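Local coordinates for putative hemin storage protein (PDB 6AU1), which cleaves deacetylated poly-beta-1,6-N-acetylglucosamine, a biofilm polysaccharide, through the glycoside hydrolase domain that forms this chain, at residues V12-I17 / A72-R77; Y16-D19 / Q24-R27; R27-L32 / N76-Q81. All coordinates share one frame; numbering follows the deposited sequence.

Contact 1: V12-I17 / A72-R77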
loop_
_atom_site.group_PDB
_atom_site.type_symbol
_atom_site.label_atom_id
_atom_site.label_comp_id
_atom_site.label_asym_id
_atom_site.label_seq_id
_atom_site.Cartn_x
_atom_site.Cartn_y
_atom_site.Cartn_z
ATOM N N VAL A 12 3.715 6.500 7.598
ATOM C CA VAL A 12 4.944 6.579 8.388
ATOM C C VAL A 12 5.804 5.331 8.256
ATOM O O VAL A 12 5.303 4.207 8.386
ATOM C CB VAL A 12 4.602 6.792 9.879
ATOM C CG1 VAL A 12 5.841 6.661 10.757
ATOM C CG2 VAL A 12 3.923 8.158 10.078
ATOM N N ASP A 13 7.102 5.534 8.012
ATOM C CA ASP A 13 8.059 4.437 7.918
ATOM C C ASP A 13 8.615 4.071 9.280
ATOM O O ASP A 13 9.211 4.915 9.941
ATOM C CB ASP A 13 9.229 4.812 6.999
ATOM C CG ASP A 13 8.785 5.150 5.611
ATOM O OD1 ASP A 13 8.442 4.205 4.862
ATOM O OD2 ASP A 13 8.787 6.355 5.259
ATOM N N LEU A 14 8.425 2.823 9.702
ATOM C CA LEU A 14 9.155 2.331 10.873
ATOM C C LEU A 14 10.650 2.251 10.563
ATOM O O LEU A 14 11.478 2.225 11.480
ATOM C CB LEU A 14 8.642 0.965 11.316
ATOM C CG LEU A 14 7.899 0.972 12.655
ATOM C CD1 LEU A 14 6.819 1.997 12.615
ATOM C CD2 LEU A 14 7.321 -0.386 13.011
ATOM N N ASP A 15 11.000 2.179 9.276
ATOM C CA ASP A 15 12.408 2.225 8.881
ATOM C C ASP A 15 13.060 3.545 9.322
ATOM O O ASP A 15 14.271 3.608 9.493
ATOM C CB ASP A 15 12.574 2.049 7.361
ATOM C CG ASP A 15 12.169 0.664 6.877
ATOM O OD1 ASP A 15 12.247 -0.301 7.669
ATOM O OD2 ASP A 15 11.786 0.541 5.693
ATOM N N TYR A 16 12.255 4.593 9.504
ATOM C CA TYR A 16 12.776 5.883 9.967
ATOM C C TYR A 16 12.922 5.919 11.490
ATOM O O TYR A 16 13.716 6.698 12.026
ATOM C CB TYR A 16 11.863 7.045 9.551
ATOM C CG TYR A 16 11.921 7.528 8.109
ATOM C CD1 TYR A 16 12.555 6.801 7.103
ATOM C CD2 TYR A 16 11.310 8.738 7.755
ATOM C CE1 TYR A 16 12.574 7.264 5.789
ATOM C CE2 TYR A 16 11.333 9.208 6.441
ATOM C CZ TYR A 16 11.959 8.470 5.469
ATOM O OH TYR A 16 11.970 8.952 4.173
ATOM N N ILE A 17 12.129 5.106 12.178
ATOM C CA ILE A 17 12.157 5.046 13.645
ATOM C C ILE A 17 13.280 4.137 14.134
ATOM O O ILE A 17 14.004 4.470 15.089
ATOM C CB ILE A 17 10.818 4.529 14.213
ATOM C CG1 ILE A 17 9.660 5.422 13.745
ATOM C CG2 ILE A 17 10.884 4.390 15.752
ATOM C CD1 ILE A 17 8.285 4.912 14.136
ATOM N N ALA A 72 12.986 -5.655 14.549
ATOM C CA ALA A 72 12.791 -5.071 15.874
ATOM C C ALA A 72 11.351 -5.310 16.257
ATOM O O ALA A 72 10.476 -5.318 15.389
ATOM C CB ALA A 72 13.110 -3.575 15.880
ATOM N N ASP A 73 11.087 -5.495 17.547
ATOM C CA ASP A 73 9.704 -5.633 17.993
ATOM C C ASP A 73 9.136 -4.238 18.214
ATOM O O ASP A 73 9.163 -3.717 19.335
ATOM C CB ASP A 73 9.624 -6.467 19.278
ATOM C CG ASP A 73 8.222 -6.964 19.569
ATOM O OD1 ASP A 73 7.264 -6.509 18.906
ATOM O OD2 ASP A 73 8.073 -7.813 20.477
ATOM N N LEU A 74 8.621 -3.631 17.147
ATOM C CA LEU A 74 8.434 -2.189 17.154
ATOM C C LEU A 74 7.026 -1.762 16.771
ATOM O O LEU A 74 6.551 -0.726 17.230
ATOM C CB LEU A 74 9.454 -1.541 16.204
ATOM C CG LEU A 74 9.588 -0.024 16.149
ATOM C CD1 LEU A 74 9.854 0.550 17.530
ATOM C CD2 LEU A 74 10.733 0.337 15.193
ATOM N N PHE A 75 6.358 -2.526 15.908
ATOM C CA PHE A 75 5.044 -2.084 15.439
ATOM C C PHE A 75 4.039 -1.929 16.589
ATOM O O PHE A 75 3.332 -0.916 16.669
ATOM C CB PHE A 75 4.462 -3.039 14.388
ATOM C CG PHE A 75 3.123 -2.589 13.875
ATOM C CD1 PHE A 75 3.045 -1.664 12.849
ATOM C CD2 PHE A 75 1.946 -3.040 14.465
ATOM C CE1 PHE A 75 1.803 -1.219 12.373
ATOM C CE2 PHE A 75 0.704 -2.596 14.018
ATOM C CZ PHE A 75 0.629 -1.679 12.971
ATOM N N ASN A 76 3.961 -2.922 17.472
ATOM C CA ASN A 76 2.974 -2.859 18.547
ATOM C C ASN A 76 3.162 -1.608 19.409
ATOM O O ASN A 76 2.189 -0.930 19.756
ATOM C CB ASN A 76 3.025 -4.121 19.430
ATOM C CG ASN A 76 4.302 -4.216 20.265
ATOM O OD1 ASN A 76 5.412 -4.101 19.739
ATOM N ND2 ASN A 76 4.145 -4.418 21.586
ATOM N N ARG A 77 4.402 -1.283 19.753
ATOM C CA ARG A 77 4.588 -0.184 20.701
ATOM C C ARG A 77 4.405 1.188 20.031
ATOM O O ARG A 77 3.900 2.112 20.656
ATOM C CB ARG A 77 5.946 -0.292 21.399
ATOM C CG ARG A 77 7.146 0.049 20.548
ATOM C CD ARG A 77 8.375 -0.759 21.012
ATOM N NE ARG A 77 8.527 -0.828 22.474
ATOM C CZ ARG A 77 9.262 0.008 23.205
ATOM N NH1 ARG A 77 9.913 1.009 22.624
ATOM N NH2 ARG A 77 9.349 -0.156 24.523
#

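Contact 2: Y16-D19 / Q24-R27. With SO4 (sulfate ion), chain C.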
loop_
_atom_site.group_PDB
_atom_site.type_symbol
_atom_site.label_atom_id
_atom_site.label_comp_id
_atom_site.label_asym_id
_atom_site.label_seq_id
_atom_site.Cartn_x
_atom_site.Cartn_y
_atom_site.Cartn_z
ATOM N N TYR A 16 12.255 4.593 9.504
ATOM C CA TYR A 16 12.776 5.883 9.967
ATOM C C TYR A 16 12.922 5.919 11.490
ATOM O O TYR A 16 13.716 6.698 12.026
ATOM C CB TYR A 16 11.863 7.045 9.551
ATOM C CG TYR A 16 11.921 7.528 8.109
ATOM C CD1 TYR A 16 12.555 6.801 7.103
ATOM C CD2 TYR A 16 11.310 8.738 7.755
ATOM C CE1 TYR A 16 12.574 7.264 5.789
ATOM C CE2 TYR A 16 11.333 9.208 6.441
ATOM C CZ TYR A 16 11.959 8.470 5.469
ATOM O OH TYR A 16 11.970 8.952 4.173
ATOM N N ILE A 17 12.129 5.106 12.178
ATOM C CA ILE A 17 12.157 5.046 13.645
ATOM C C ILE A 17 13.280 4.137 14.134
ATOM O O ILE A 17 14.004 4.470 15.089
ATOM C CB ILE A 17 10.818 4.529 14.213
ATOM C CG1 ILE A 17 9.660 5.422 13.745
ATOM C CG2 ILE A 17 10.884 4.390 15.752
ATOM C CD1 ILE A 17 8.285 4.912 14.136
ATOM N N TYR A 18 13.402 2.975 13.494
ATOM C CA TYR A 18 14.379 1.959 13.902
ATOM C C TYR A 18 15.787 2.517 14.082
ATOM O O TYR A 18 16.255 3.305 13.261
ATOM C CB TYR A 18 14.437 0.813 12.870
ATOM C CG TYR A 18 15.545 -0.162 13.208
ATOM C CD1 TYR A 18 15.385 -1.081 14.230
ATOM C CD2 TYR A 18 16.769 -0.122 12.547
ATOM C CE1 TYR A 18 16.403 -1.959 14.577
ATOM C CE2 TYR A 18 17.797 -0.999 12.887
ATOM C CZ TYR A 18 17.604 -1.914 13.901
ATOM O OH TYR A 18 18.613 -2.790 14.257
ATOM N N ASP A 19 16.459 2.100 15.154
ATOM C CA ASP A 19 17.884 2.377 15.318
ATOM C C ASP A 19 18.497 1.274 16.173
ATOM O O ASP A 19 17.882 0.822 17.141
ATOM C CB ASP A 19 18.119 3.757 15.955
ATOM C CG ASP A 19 19.549 4.250 15.774
ATOM O OD1 ASP A 19 20.461 3.728 16.445
ATOM O OD2 ASP A 19 19.766 5.167 14.960
ATOM N N GLN A 24 18.305 6.015 20.941
ATOM C CA GLN A 24 18.055 6.849 19.759
ATOM C C GLN A 24 16.701 6.522 19.133
ATOM O O GLN A 24 15.983 7.411 18.667
ATOM C CB GLN A 24 19.164 6.669 18.723
ATOM C CG GLN A 24 19.009 7.588 17.516
ATOM C CD GLN A 24 19.084 9.050 17.906
ATOM O OE1 GLN A 24 19.996 9.462 18.630
ATOM N NE2 GLN A 24 18.112 9.843 17.447
ATOM N N GLN A 25 16.359 5.237 19.124
ATOM C CA GLN A 25 15.080 4.794 18.601
ATOM C C GLN A 25 13.940 5.426 19.410
ATOM O O GLN A 25 12.935 5.852 18.852
ATOM C CB GLN A 25 15.004 3.266 18.633
ATOM C CG GLN A 25 13.793 2.678 17.927
ATOM C CD GLN A 25 13.861 1.168 17.880
ATOM O OE1 GLN A 25 14.577 0.599 17.056
ATOM N NE2 GLN A 25 13.144 0.511 18.789
ATOM N N ASN A 26 14.106 5.493 20.728
ATOM C CA ASN A 26 13.102 6.120 21.576
ATOM C C ASN A 26 12.964 7.613 21.281
ATOM O O ASN A 26 11.856 8.154 21.244
ATOM C CB ASN A 26 13.445 5.913 23.053
ATOM C CG ASN A 26 12.455 6.598 23.975
ATOM O OD1 ASN A 26 11.319 6.153 24.116
ATOM N ND2 ASN A 26 12.873 7.689 24.587
ATOM N N ARG A 27 14.092 8.281 21.078
ATOM C CA ARG A 27 14.054 9.707 20.761
ATOM C C ARG A 27 13.349 9.933 19.425
ATOM O O ARG A 27 12.562 10.871 19.286
ATOM C CB ARG A 27 15.464 10.298 20.741
ATOM C CG ARG A 27 16.055 10.448 22.139
ATOM C CD ARG A 27 17.321 11.278 22.128
ATOM N NE ARG A 27 18.451 10.537 21.583
ATOM C CZ ARG A 27 19.229 9.737 22.303
ATOM N NH1 ARG A 27 18.988 9.573 23.598
ATOM N NH2 ARG A 27 20.242 9.094 21.731
HETATM S S SO4 C . 20.075 -3.729 11.182
HETATM O O1 SO4 C . 18.781 -4.401 11.301
HETATM O O2 SO4 C . 20.035 -2.772 10.079
HETATM O O3 SO4 C . 21.111 -4.735 10.912
HETATM O O4 SO4 C . 20.390 -3.018 12.417
#

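Contact 3: R27-L32 / N76-Q81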
loop_
_atom_site.group_PDB
_atom_site.type_symbol
_atom_site.label_atom_id
_atom_site.label_comp_id
_atom_site.label_asym_id
_atom_site.label_seq_id
_atom_site.Cartn_x
_atom_site.Cartn_y
_atom_site.Cartn_z
ATOM N N ARG A 27 14.092 8.281 21.078
ATOM C CA ARG A 27 14.054 9.707 20.761
ATOM C C ARG A 27 13.349 9.933 19.425
ATOM O O ARG A 27 12.562 10.871 19.286
ATOM C CB ARG A 27 15.464 10.298 20.741
ATOM C CG ARG A 27 16.055 10.448 22.139
ATOM C CD ARG A 27 17.321 11.278 22.128
ATOM N NE ARG A 27 18.451 10.537 21.583
ATOM C CZ ARG A 27 19.229 9.737 22.303
ATOM N NH1 ARG A 27 18.988 9.573 23.598
ATOM N NH2 ARG A 27 20.242 9.094 21.731
ATOM N N ASN A 28 13.627 9.061 18.454
ATOM C CA ASN A 28 12.951 9.112 17.161
ATOM C C ASN A 28 11.440 9.002 17.331
ATOM O O ASN A 28 10.674 9.817 16.804
ATOM C CB ASN A 28 13.446 7.985 16.243
ATOM C CG ASN A 28 14.903 8.149 15.835
ATOM O OD1 ASN A 28 15.512 9.214 16.026
ATOM N ND2 ASN A 28 15.472 7.087 15.254
ATOM N N LEU A 29 11.018 7.982 18.075
ATOM C CA LEU A 29 9.601 7.773 18.346
ATOM C C LEU A 29 8.978 8.998 19.009
ATOM O O LEU A 29 7.892 9.429 18.625
ATOM C CB LEU A 29 9.394 6.538 19.222
ATOM C CG LEU A 29 7.943 6.223 19.586
ATOM C CD1 LEU A 29 7.060 6.218 18.336
ATOM C CD2 LEU A 29 7.872 4.894 20.296
ATOM N N GLY A 30 9.673 9.564 19.992
ATOM C CA GLY A 30 9.191 10.759 20.664
ATOM C C GLY A 30 8.899 11.899 19.697
ATOM O O GLY A 30 7.887 12.588 19.827
ATOM N N GLN A 31 9.778 12.094 18.717
ATOM C CA GLN A 31 9.596 13.169 17.743
ATOM C C GLN A 31 8.375 12.916 16.869
ATOM O O GLN A 31 7.639 13.850 16.529
ATOM C CB GLN A 31 10.836 13.327 16.864
ATOM C CG GLN A 31 12.026 13.958 17.573
ATOM C CD GLN A 31 13.139 14.324 16.605
ATOM O OE1 GLN A 31 13.692 13.461 15.922
ATOM N NE2 GLN A 31 13.460 15.612 16.529
ATOM N N LEU A 32 8.163 11.654 16.509
ATOM C CA LEU A 32 6.995 11.289 15.713
ATOM C C LEU A 32 5.709 11.577 16.482
ATOM O O LEU A 32 4.795 12.231 15.965
ATOM C CB LEU A 32 7.053 9.815 15.306
ATOM C CG LEU A 32 5.767 9.273 14.682
ATOM C CD1 LEU A 32 5.481 9.955 13.339
ATOM C CD2 LEU A 32 5.824 7.755 14.529
ATOM N N ASN A 76 3.961 -2.922 17.472
ATOM C CA ASN A 76 2.974 -2.859 18.547
ATOM C C ASN A 76 3.162 -1.608 19.409
ATOM O O ASN A 76 2.189 -0.930 19.756
ATOM C CB ASN A 76 3.025 -4.121 19.430
ATOM C CG ASN A 76 4.302 -4.216 20.265
ATOM O OD1 ASN A 76 5.412 -4.101 19.739
ATOM N ND2 ASN A 76 4.145 -4.418 21.586
ATOM N N ARG A 77 4.402 -1.283 19.753
ATOM C CA ARG A 77 4.588 -0.184 20.701
ATOM C C ARG A 77 4.405 1.188 20.031
ATOM O O ARG A 77 3.900 2.112 20.656
ATOM C CB ARG A 77 5.946 -0.292 21.399
ATOM C CG ARG A 77 7.146 0.049 20.548
ATOM C CD ARG A 77 8.375 -0.759 21.012
ATOM N NE ARG A 77 8.527 -0.828 22.474
ATOM C CZ ARG A 77 9.262 0.008 23.205
ATOM N NH1 ARG A 77 9.913 1.009 22.624
ATOM N NH2 ARG A 77 9.349 -0.156 24.523
ATOM N N VAL A 78 4.743 1.304 18.752
ATOM C CA VAL A 78 4.519 2.565 18.047
ATOM C C VAL A 78 3.026 2.757 17.814
ATOM O O VAL A 78 2.503 3.861 17.976
ATOM C CB VAL A 78 5.289 2.620 16.726
ATOM C CG1 VAL A 78 4.978 3.903 15.960
ATOM C CG2 VAL A 78 6.799 2.507 17.018
ATOM N N ALA A 79 2.334 1.675 17.478
ATOM C CA ALA A 79 0.884 1.748 17.302
ATOM C C ALA A 79 0.205 2.170 18.605
ATOM O O ALA A 79 -0.656 3.054 18.605
ATOM C CB ALA A 79 0.335 0.408 16.823
ATOM N N TRP A 80 0.592 1.558 19.724
ATOM C CA TRP A 80 -0.039 1.929 20.994
ATOM C C TRP A 80 0.245 3.389 21.362
ATOM O O TRP A 80 -0.633 4.093 21.874
ATOM C CB TRP A 80 0.424 1.004 22.140
ATOM C CG TRP A 80 -0.427 -0.237 22.308
ATOM C CD1 TRP A 80 -0.001 -1.543 22.287
ATOM C CD2 TRP A 80 -1.849 -0.284 22.497
ATOM N NE1 TRP A 80 -1.073 -2.393 22.473
ATOM C CE2 TRP A 80 -2.215 -1.645 22.600
ATOM C CE3 TRP A 80 -2.845 0.694 22.606
ATOM C CZ2 TRP A 80 -3.535 -2.048 22.798
ATOM C CZ3 TRP A 80 -4.152 0.289 22.798
ATOM C CH2 TRP A 80 -4.483 -1.069 22.896
ATOM N N GLN A 81 1.467 3.852 21.115
ATOM C CA GLN A 81 1.799 5.218 21.510
ATOM C C GLN A 81 1.099 6.232 20.619
ATOM O O GLN A 81 0.658 7.269 21.108
ATOM C CB GLN A 81 3.305 5.451 21.494
ATOM C CG GLN A 81 4.023 4.662 22.576
ATOM C CD GLN A 81 5.259 5.357 23.096
ATOM O OE1 GLN A 81 5.394 6.575 22.994
ATOM N NE2 GLN A 81 6.177 4.580 23.663
#

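Contact 1: V12-I17 / A72-R77
Asp15 OD2, gripped by the backbone NH of Asp51 and the amide of Gln47, anchors the short turn 14-17, from which Leu14 and Ile17 reach over to Leu74 and Phe75. That turn is lightly bonded in its own backbone: Tyr16 N to Asp13 O spans 3.1 Å, and the next bond, from Ile17 N to Leu14 O, is weak. Leu14 does most of the touching. Its chi1 of -111° is close to eclipsed, an uncommon setting that probably carries a small torsional cost. The side chains of Leu14 and Leu74 lie alongside each other, pointing opposite ways, with Leu14 CG 3.9 Å from Leu74 CD2. Beyond that point Leu14 CD2 comes down on the first turn of helix 75-86, 3.7 Å from Phe75 N, and also meets the edge of the Phe75 ring near its plane. Leu74, at the N-cap position of this helix, has CG anti to the backbone N (chi1 -173°), and its CD2 methyl lies 4.1 Å from Ile17 CG2. Leu46 of strand 43-47 backs both Leu14 and Phe75. The backbones of Leu74 and Phe75 are hydrogen-bonded to Tyr62. In a TIM-barrel domain this is the loop after the first strand meeting the start of the second barrel helix. No hydrogen bond joins the two segments, so their fit rests on the shape of buried aliphatic groups, while both segments make polar bonds to strand 43-47 and neighbouring loops.

Contact 2: Y16-D19 / Q24-R27
Gln25 OE1 faces two atoms of Asp19 at once: the backbone NH, which it binds, and the carbonyl oxygen Asp19 O, just 3.3 Å from Gln25 OE1, which can only be another acceptor. The bond is sound, with Asp19 N 3.1 Å from Gln25 OE1 and the N-H...O angle a nearly straight 166°. The donor lies in the carbonyl plane, on a lone pair, and the C=O...N angle is 123°. The two acceptors probably repel mildly, and the hydrogen bond holds the amide there. Gln25 gets there with CG anti to the backbone N (chi1 -172°) and the chain extended beyond it. On the way its CG passes 3.4 Å from Ile17 O, a carbonyl that is hydrogen-bonded to Asn28 ND2. The amide oxygen also approaches the Tyr18 ring obliquely, with Gln25 OE1 3.4 Å from Tyr18 CD1. Asp19 lays its carboxylate against the aliphatic part of Gln24, Asp19 OD2 being 3.6 Å from Gln24 CG. Its other oxygen, OD1, takes the NH of Asp21 in an Asx turn just ahead of the helix. Gln24 bends at chi2 and uses both ends of its amide within the helix, NE2 to Asn28 OD1 and OE1 to Arg27 NH2. At the outer side Tyr18 OH donates to O4 of a sulfate at 2.6 Å, and Arg71 holds the same ion, which probably came from the crystallisation liquor. The amides of Gln25 and Asn28 thus tie the loop to helix 22-39, while the Asp19 carboxylate shapes the turn before it; the sulfate is consistent with a spot able to accept an anion, without implying a natural ligand.

Contact 3: R27-L32 / N76-Q81
Leu29 and Val78 lie side by side with their side chains running opposite ways: Leu29 points at helix 75-86, while Val78 leaves its helix to one side and presents its two methyls to the leucine. Leu29 CD1 settles astride the fork of the valine, 3.9 Å from Val78 CG1 and 3.9 Å from Val78 CG2. The leucine arrives there with CG anti to the backbone N (chi1 179°), which carries both methyls out across the gap. Its second methyl turns to another partner. Leu29 CD2 lies over the face of the Gln81 amide, about 3.7 Å above its plane, and is 3.8 Å from Gln81 NE2. Gln81 offers that surface because its CG is anti to the carbonyl carbon and the chain bends at chi2, carrying the amide outward, across the gap toward Leu29. Leu32, one turn after Leu29, meets Val78 at about a right angle, with Leu32 CD2 4.2 Å from Val78 CG1. Val78 therefore serves two leucines: one methyl, CG1, touches both, while CG2 turns to Leu29. No hydrogen bond crosses the gap, and toward helix 22-39 the amide of Gln81 offers packing alone. The local axes come within 11.1 Å, crossing at -31° with both helices running roughly the same way, as expected for successive helices on the outside of a TIM barrel. Ile17 of helix 14-17 touches both Leu32 and Val78, flanking the interface. Leu32 is also met by Phe339 from a loop, and between the two helices the chain runs through strand 43-47.

Overall arrangement
Contacts 1 and 3 are buried and mainly apolar, with no hydrogen bond across either; contact 2 lies nearer the surface and relies on hydrogen bonds. The three centres lie within 8 to 9 Å of one another. Helix 14-17 serves contacts 1 and 2, helix 22-39 contacts 2 and 3, and helix 75-86 contacts 1 and 3, so each pair among the three elements has its own contact. Ile17 joins them: its CD1 packs 3.8 Å from Leu32 CD2. The chemistry changes from mainly aliphatic packing in the buried contacts to amides, a carboxylate and a sulfate at the outer loop.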